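Local coordinates for protein TsrE (Streptomyces laurentii, PDB 7CWW) that probably acts as a cyclase in the biosynthesis of a thiopeptide antibiotic of the thiostrepton type, at residues Ala239-Lys242 against Gly243-Gly247. Sequence-based numbering, arbitrary orientation.
Sequences ALQK and GFDEG
Ala239 to Asp245 make up the last turns of helix 224-245, and Glu246 and Gly247 lead out of it; i to i+4 bonds run from Gly243 N to Ala239 O, Asp245 N to Gln241 O (2.9 Å) and Glu246 N to Lys242 O, with a weak one from Phe244 N to Leu240 O. Gly247, at positive phi, closes the helix in a Schellman motif, its N bonding Phe244 O. One turn apart, the amide of Gln241 reaches the carboxylate of Asp245, their planes 30° apart: NE2 of Gln241 bonds OD1 of Asp245 at 3.1 Å, coming from above the carboxylate plane in a bond bent to 142°. With CG anti to the backbone N (chi1 -167°), the Gln241 chain then bends at chi2, bringing the amide round to the acid. NE2 also makes a weak bond to Arg308 O, tying this helix to the start of helix 308-326. The Lys242 chain passes across the Glu246 carboxylate at a slant, CE 3.5 Å from OE1, while NZ stays 4.8 Å from that oxygen; OE2 of Glu246 instead forms a salt bridge with Arg248. Leu240 packs on Leu315 and Tyr319. The contact thus combines a glycine-terminated helix end with an NE2 held mainly by Asp245, and the Lys242-Glu246 attraction is probably only a loose one.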
loop_
_atom_site.group_PDB
_atom_site.type_symbol
_atom_site.label_atom_id
_atom_site.label_comp_id
_atom_site.label_asym_id
_atom_site.label_seq_id
_atom_site.Cartn_x
_atom_site.Cartn_y
_atom_site.Cartn_z
ATOM N N ALA A 239 14.324 -1.405 -11.129
ATOM C CA ALA A 239 15.047 -0.397 -10.358
ATOM C C ALA A 239 14.981 -0.667 -8.863
ATOM O O ALA A 239 15.927 -0.335 -8.142
ATOM C CB ALA A 239 14.495 0.998 -10.646
ATOM N N LEU A 240 13.863 -1.222 -8.383
ATOM C CA LEU A 240 13.799 -1.693 -7.002
ATOM C C LEU A 240 14.844 -2.767 -6.760
ATOM O O LEU A 240 15.603 -2.710 -5.784
ATOM C CB LEU A 240 12.405 -2.236 -6.701
ATOM C CG LEU A 240 11.286 -1.202 -6.836
ATOM C CD1 LEU A 240 9.934 -1.883 -6.745
ATOM C CD2 LEU A 240 11.429 -0.155 -5.738
ATOM N N GLN A 241 14.906 -3.744 -7.670
ATOM C CA GLN A 241 15.867 -4.835 -7.573
ATOM C C GLN A 241 17.300 -4.324 -7.646
ATOM O O GLN A 241 18.173 -4.793 -6.910
ATOM C CB GLN A 241 15.594 -5.835 -8.700
ATOM C CG GLN A 241 16.306 -7.147 -8.550
ATOM C CD GLN A 241 15.971 -7.802 -7.228
ATOM O OE1 GLN A 241 14.845 -8.254 -7.020
ATOM N NE2 GLN A 241 16.944 -7.838 -6.317
ATOM N N LYS A 242 17.559 -3.378 -8.553
ATOM C CA LYS A 242 18.896 -2.811 -8.709
ATOM C C LYS A 242 19.343 -2.080 -7.443
ATOM O O LYS A 242 20.522 -2.131 -7.067
ATOM C CB LYS A 242 18.894 -1.861 -9.910
ATOM C CG LYS A 242 20.159 -1.059 -10.142
ATOM C CD LYS A 242 20.426 -0.914 -11.635
ATOM C CE LYS A 242 21.131 0.396 -11.954
ATOM N NZ LYS A 242 20.542 1.061 -13.154
ATOM N N GLY A 243 18.423 -1.371 -6.790
ATOM C CA GLY A 243 18.779 -0.688 -5.554
ATOM C C GLY A 243 19.328 -1.640 -4.509
ATOM O O GLY A 243 20.351 -1.371 -3.879
ATOM N N PHE A 244 18.667 -2.784 -4.329
ATOM C CA PHE A 244 19.146 -3.764 -3.355
ATOM C C PHE A 244 20.416 -4.458 -3.837
ATOM O O PHE A 244 21.403 -4.549 -3.091
ATOM C CB PHE A 244 18.029 -4.764 -3.041
ATOM C CG PHE A 244 16.964 -4.182 -2.133
ATOM C CD1 PHE A 244 17.216 -3.979 -0.780
ATOM C CD2 PHE A 244 15.739 -3.790 -2.644
ATOM C CE1 PHE A 244 16.240 -3.399 0.061
ATOM C CE2 PHE A 244 14.751 -3.210 -1.814
ATOM C CZ PHE A 244 15.006 -3.020 -0.466
ATOM N N ASP A 245 20.426 -4.923 -5.094
ATOM C CA ASP A 245 21.597 -5.625 -5.627
ATOM C C ASP A 245 22.869 -4.786 -5.506
ATOM O O ASP A 245 23.959 -5.323 -5.298
ATOM C CB ASP A 245 21.364 -5.995 -7.097
ATOM C CG ASP A 245 20.352 -7.119 -7.273
ATOM O OD1 ASP A 245 20.083 -7.846 -6.291
ATOM O OD2 ASP A 245 19.826 -7.269 -8.401
ATOM N N GLU A 246 22.753 -3.472 -5.657
ATOM C CA GLU A 246 23.907 -2.581 -5.637
ATOM C C GLU A 246 24.284 -2.117 -4.236
ATOM O O GLU A 246 25.228 -1.332 -4.098
ATOM C CB GLU A 246 23.640 -1.360 -6.526
ATOM C CG GLU A 246 23.525 -1.694 -8.009
ATOM C CD GLU A 246 23.362 -0.461 -8.882
ATOM O OE1 GLU A 246 23.865 -0.476 -10.026
ATOM O OE2 GLU A 246 22.729 0.518 -8.438
ATOM N N GLY A 247 23.587 -2.575 -3.197
ATOM C CA GLY A 247 23.931 -2.180 -1.838
ATOM C C GLY A 247 23.406 -0.832 -1.404
ATOM O O GLY A 247 23.841 -0.313 -0.368
#